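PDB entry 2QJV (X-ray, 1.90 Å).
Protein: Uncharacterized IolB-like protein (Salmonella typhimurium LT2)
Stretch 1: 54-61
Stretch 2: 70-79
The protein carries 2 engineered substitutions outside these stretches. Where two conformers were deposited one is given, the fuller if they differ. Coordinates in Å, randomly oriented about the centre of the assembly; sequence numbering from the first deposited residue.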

ATOM      1  N   VAL A  54      32.637   4.410 -15.055  1.00 39.06           N
ATOM      2  CA  VAL A  54      32.722   3.036 -15.555  1.00 38.57           C
ATOM      3  C   VAL A  54      32.158   3.001 -16.983  1.00 37.66           C
ATOM      4  O   VAL A  54      31.018   3.438 -17.234  1.00 40.33           O
ATOM      5  CB  VAL A  54      32.010   2.024 -14.653  1.00 39.67           C
ATOM      6  CG1 VAL A  54      32.120   0.584 -15.274  1.00 38.34           C
ATOM      7  CG2 VAL A  54      32.563   2.073 -13.198  1.00 37.93           C
ATOM      8  N   LEU A  55      32.999   2.545 -17.928  1.00 39.10           N
ATOM      9  CA  LEU A  55      32.572   2.355 -19.331  1.00 39.25           C
ATOM     10  C   LEU A  55      31.924   0.969 -19.415  1.00 39.23           C
ATOM     11  O   LEU A  55      32.601  -0.072 -19.493  1.00 38.96           O
ATOM     12  CB  LEU A  55      33.729   2.539 -20.331  1.00 40.22           C
ATOM     13  CG  LEU A  55      34.275   3.966 -20.598  1.00 39.64           C
ATOM     14  CD1 LEU A  55      34.819   4.677 -19.358  1.00 40.63           C
ATOM     15  CD2 LEU A  55      35.378   3.952 -21.698  1.00 38.71           C
ATOM     16  N   VAL A  56      30.604   0.969 -19.291  1.00 38.46           N
ATOM     17  CA  VAL A  56      29.812  -0.266 -19.285  1.00 39.62           C
ATOM     18  C   VAL A  56      29.858  -0.929 -20.693  1.00 37.91           C
ATOM     19  O   VAL A  56      29.951  -2.149 -20.838  1.00 38.89           O
ATOM     20  CB  VAL A  56      28.326  -0.054 -18.792  1.00 37.69           C
ATOM     21  CG1 VAL A  56      27.579  -1.425 -18.828  1.00 37.51           C
ATOM     22  CG2 VAL A  56      28.218   0.666 -17.388  1.00 36.91           C
ATOM     23  N   ALA A  57      29.804  -0.086 -21.711  1.00 35.95           N
ATOM     24  CA  ALA A  57      29.856  -0.479 -23.113  1.00 36.84           C
ATOM     25  C   ALA A  57      30.262   0.736 -23.965  1.00 36.38           C
ATOM     26  O   ALA A  57      29.786   1.866 -23.757  1.00 36.97           O
ATOM     27  CB  ALA A  57      28.528  -1.037 -23.565  1.00 35.95           C
ATOM     28  N   GLY A  58      31.170   0.509 -24.903  1.00 35.63           N
ATOM     29  CA  GLY A  58      31.602   1.552 -25.791  1.00 36.42           C
ATOM     30  C   GLY A  58      32.883   2.246 -25.399  1.00 35.30           C
ATOM     31  O   GLY A  58      33.512   1.940 -24.387  1.00 35.08           O
ATOM     32  N   LEU A  59      33.276   3.171 -26.263  1.00 37.76           N
ATOM     33  CA  LEU A  59      34.560   3.857 -26.156  1.00 35.35           C
ATOM     34  C   LEU A  59      34.369   5.333 -25.866  1.00 36.66           C
ATOM     35  O   LEU A  59      33.445   5.946 -26.389  1.00 37.03           O
ATOM     36  CB  LEU A  59      35.343   3.652 -27.463  1.00 34.40           C
ATOM     37  CG  LEU A  59      35.540   2.232 -27.986  1.00 36.74           C
ATOM     38  CD1 LEU A  59      36.374   2.306 -29.256  1.00 32.14           C
ATOM     39  CD2 LEU A  59      36.186   1.291 -26.969  1.00 34.14           C
ATOM     40  N   ALA A  60      35.241   5.878 -25.017  1.00 37.23           N
ATOM     41  CA  ALA A  60      35.164   7.255 -24.559  1.00 36.78           C
ATOM     42  C   ALA A  60      36.555   7.873 -24.384  1.00 37.23           C
ATOM     43  O   ALA A  60      37.525   7.164 -24.173  1.00 39.43           O
ATOM     44  CB  ALA A  60      34.379   7.334 -23.209  1.00 34.31           C
ATOM     45  N   SER A  61      36.627   9.187 -24.517  1.00 36.35           N
ATOM     46  CA  SER A  61      37.799   9.961 -24.162  1.00 39.50           C
ATOM     47  C   SER A  61      37.430  10.765 -22.897  1.00 39.60           C
ATOM     48  O   SER A  61      36.278  11.181 -22.735  1.00 38.24           O
ATOM     49  CB  SER A  61      38.250  10.867 -25.300  1.00 37.71           C
ATOM     50  OG  SER A  61      38.681  10.081 -26.386  1.00 39.21           O
ATOM     51  N   TYR A  70      42.533   8.871 -24.177  1.00 33.83           N
ATOM     52  CA  TYR A  70      41.916   8.838 -25.511  1.00 33.79           C
ATOM     53  C   TYR A  70      41.335   7.486 -25.902  1.00 34.83           C
ATOM     54  O   TYR A  70      42.051   6.471 -25.888  1.00 36.15           O
ATOM     55  CB  TYR A  70      42.936   9.218 -26.578  1.00 34.31           C
ATOM     56  CG  TYR A  70      42.358   9.224 -27.997  1.00 34.41           C
ATOM     57  CD1 TYR A  70      41.378  10.162 -28.366  1.00 35.92           C
ATOM     58  CD2 TYR A  70      42.776   8.289 -28.958  1.00 29.43           C
ATOM     59  CE1 TYR A  70      40.836  10.171 -29.650  1.00 34.92           C
ATOM     60  CE2 TYR A  70      42.262   8.319 -30.246  1.00 33.37           C
ATOM     61  CZ  TYR A  70      41.288   9.252 -30.588  1.00 36.83           C
ATOM     62  OH  TYR A  70      40.777   9.257 -31.869  1.00 41.79           O
ATOM     63  N   ARG A  71      40.064   7.461 -26.305  0.50 34.80           N
ATOM     64  CA  ARG A  71      39.430   6.224 -26.798  0.50 35.54           C
ATOM     65  C   ARG A  71      39.681   5.018 -25.904  0.50 36.16           C
ATOM     66  O   ARG A  71      40.154   3.977 -26.364  0.50 36.41           O
ATOM     67  CB  ARG A  71      39.908   5.892 -28.224  0.50 36.95           C
ATOM     68  CG  ARG A  71      39.176   6.603 -29.325  0.50 34.35           C
ATOM     69  CD  ARG A  71      39.684   6.147 -30.685  0.50 34.78           C
ATOM     70  NE  ARG A  71      39.454   4.727 -30.962  0.50 33.71           N
ATOM     71  CZ  ARG A  71      38.395   4.207 -31.586  0.50 32.84           C
ATOM     72  NH1 ARG A  71      37.386   4.950 -32.048  0.50 33.16           N
ATOM     73  NH2 ARG A  71      38.360   2.900 -31.765  0.50 42.71           N
ATOM     74  N   ILE A  72      39.407   5.172 -24.617  1.00 37.22           N
ATOM     75  CA  ILE A  72      39.562   4.053 -23.676  1.00 37.23           C
ATOM     76  C   ILE A  72      38.268   3.226 -23.759  1.00 36.72           C
ATOM     77  O   ILE A  72      37.249   3.661 -24.317  1.00 36.44           O
ATOM     78  CB  ILE A  72      39.967   4.503 -22.230  1.00 37.57           C
ATOM     79  CG1 ILE A  72      38.985   5.567 -21.676  1.00 37.04           C
ATOM     80  CG2 ILE A  72      41.423   4.976 -22.254  1.00 35.63           C
ATOM     81  CD1 ILE A  72      39.013   5.817 -20.146  1.00 35.90           C
ATOM     82  N   GLY A  73      38.324   2.018 -23.237  1.00 37.91           N
ATOM     83  CA  GLY A  73      37.218   1.083 -23.337  1.00 37.02           C
ATOM     84  C   GLY A  73      37.658  -0.032 -24.271  1.00 38.06           C
ATOM     85  O   GLY A  73      38.769  -0.015 -24.802  1.00 37.25           O
ATOM     86  N   GLN A  74      36.788  -1.005 -24.453  1.00 36.26           N
ATOM     87  CA  GLN A  74      37.017  -2.114 -25.359  1.00 38.38           C
ATOM     88  C   GLN A  74      35.691  -2.806 -25.692  1.00 36.21           C
ATOM     89  O   GLN A  74      35.283  -2.870 -26.848  1.00 35.08           O
ATOM     90  CB  GLN A  74      38.007  -3.104 -24.746  1.00 38.10           C
ATOM     91  CG  GLN A  74      38.437  -4.234 -25.646  1.00 40.71           C
ATOM     92  CD  GLN A  74      39.320  -5.216 -24.884  1.00 44.63           C
ATOM     93  OE1 GLN A  74      39.728  -4.986 -23.715  1.00 50.80           O
ATOM     94  NE2 GLN A  74      39.572  -6.323 -25.504  1.00 41.71           N
ATOM     95  N   ARG A  75      35.043  -3.364 -24.684  1.00 36.99           N
ATOM     96  CA  ARG A  75      33.794  -4.094 -24.906  1.00 37.48           C
ATOM     97  C   ARG A  75      32.672  -3.167 -25.401  1.00 36.26           C
ATOM     98  O   ARG A  75      32.527  -2.011 -24.955  1.00 35.82           O
ATOM     99  CB  ARG A  75      33.375  -4.839 -23.635  1.00 37.19           C
ATOM    100  CG  ARG A  75      32.800  -3.995 -22.512  1.00 37.31           C
ATOM    101  CD  ARG A  75      32.802  -4.762 -21.202  1.00 38.94           C
ATOM    102  NE  ARG A  75      31.997  -4.047 -20.222  1.00 39.93           N
ATOM    103  CZ  ARG A  75      31.928  -4.312 -18.926  1.00 39.92           C
ATOM    104  NH1 ARG A  75      32.673  -5.251 -18.382  1.00 39.00           N
ATOM    105  NH2 ARG A  75      31.119  -3.588 -18.160  1.00 36.64           N
HETATM  106  N   MSE A  76      31.904  -3.703 -26.334  1.00 34.93           N
HETATM  107  CA  MSE A  76      30.742  -3.038 -26.908  1.00 37.30           C
HETATM  108  C   MSE A  76      29.446  -3.514 -26.244  1.00 37.67           C
HETATM  109  O   MSE A  76      28.369  -3.048 -26.588  1.00 38.63           O
HETATM  110  CB  MSE A  76      30.737  -3.256 -28.413  1.00 35.90           C
HETATM  111  CG  MSE A  76      32.048  -2.755 -29.079  1.00 37.28           C
HETATM  112 SE   MSE A  76      32.445  -0.859 -28.719  0.75 39.35          SE
HETATM  113  CE  MSE A  76      31.016  -0.117 -29.704  1.00 36.61           C
ATOM    114  N   SER A  77      29.587  -4.417 -25.271  1.00 37.84           N
ATOM    115  CA  SER A  77      28.510  -4.932 -24.452  1.00 37.58           C
ATOM    116  C   SER A  77      29.084  -5.446 -23.121  1.00 37.59           C
ATOM    117  O   SER A  77      30.151  -6.079 -23.106  1.00 37.65           O
ATOM    118  CB  SER A  77      27.780  -6.088 -25.122  1.00 38.49           C
ATOM    119  OG  SER A  77      26.874  -6.688 -24.191  1.00 37.96           O
ATOM    120  N   PRO A  78      28.376  -5.242 -22.011  1.00 37.77           N
ATOM    121  CA  PRO A  78      28.886  -5.850 -20.752  1.00 38.35           C
ATOM    122  C   PRO A  78      28.983  -7.413 -20.832  1.00 37.41           C
ATOM    123  O   PRO A  78      29.854  -8.013 -20.217  1.00 38.86           O
ATOM    124  CB  PRO A  78      27.874  -5.339 -19.693  1.00 37.11           C
ATOM    125  CG  PRO A  78      26.629  -5.105 -20.468  1.00 40.08           C
ATOM    126  CD  PRO A  78      27.112  -4.504 -21.763  1.00 39.39           C
ATOM    127  N   PHE A  79      28.186  -8.016 -21.714  1.00 32.93           N
ATOM    128  CA  PHE A  79      28.099  -9.466 -21.887  1.00 33.75           C
ATOM    129  C   PHE A  79      29.286 -10.121 -22.640  1.00 34.27           C
ATOM    130  O   PHE A  79      29.288 -11.326 -22.882  1.00 33.21           O
ATOM    131  CB  PHE A  79      26.715  -9.830 -22.469  1.00 36.07           C
ATOM    132  CG  PHE A  79      25.623  -9.616 -21.458  1.00 35.31           C
ATOM    133  CD1 PHE A  79      25.497 -10.499 -20.379  1.00 33.86           C
ATOM    134  CD2 PHE A  79      24.789  -8.506 -21.521  1.00 34.38           C
ATOM    135  CE1 PHE A  79      24.542 -10.286 -19.381  1.00 37.28           C
ATOM    136  CE2 PHE A  79      23.819  -8.289 -20.535  1.00 35.48           C
ATOM    137  CZ  PHE A  79      23.702  -9.185 -19.472  1.00 33.46           C
TER
HETATM  138  O   HOH W   1      34.115  -0.473 -23.398  1.00 20.17           O

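Leu-59, Ile-72 and Arg-75 organise the contact between these antiparallel-running segments. Leu-59 has the largest share, 110 Å² of its surface being covered by stretch 2. Its CB leaves the backbone sideways, but the m,t rotamer brings the branched end closer: CD2 lies 3.3 Å from Gly-73 C, CD1 sits 3.3 Å from Arg-71 NH2, over one face of that guanidinium, and CG is 4.4 Å from the selenium, SE, of Met-76. A leucine suits this place because its two methyls can cover backbone and the flat face of a charged group together, neither of which asks it for a hydrogen bond.

Beside it, Ile-72 pairs with Ala-60 in a single antiparallel bridge. Ala-60 N donates to Ile-72 O (3.1 Å) and Ile-72 N returns a bond to Ala-60 O (2.8 Å); Leu-59 CA adds a CA-H...O contact to Ile-72 O at 3.3 Å. The isoleucine side chain supplies apolar packing, its CG1 lying 4.0 Å from Leu-55 CD2. Next to the bridge, Arg-71 N donates to Ser-61 OG at 3.0 Å, so a small hydroxyl satisfies a backbone amide.

Gly-73 fits where a side chain could not: a CB would point toward stretch 1 and lie 2.5 Å from Gly-58 O, a clash, and its backbone angles by themselves call for glycine.

Arg-75 reaches Val-56 with a nearly extended side chain. Its NE donates to Val-56 O at 2.9 Å, and NH2 donates to the same oxygen at 3.3 Å, so the edge of the guanidinium grips a buried carbonyl where the chain turns a corner. Its own carbonyl accepts from Gly-58 N (Arg-75 O to N, 2.9 Å). Water 1 donates to Gly-58 O and Arg-75 O, each at 2.7 Å, and accepts from Gln-74 N at 2.9 Å, bridging the backbones.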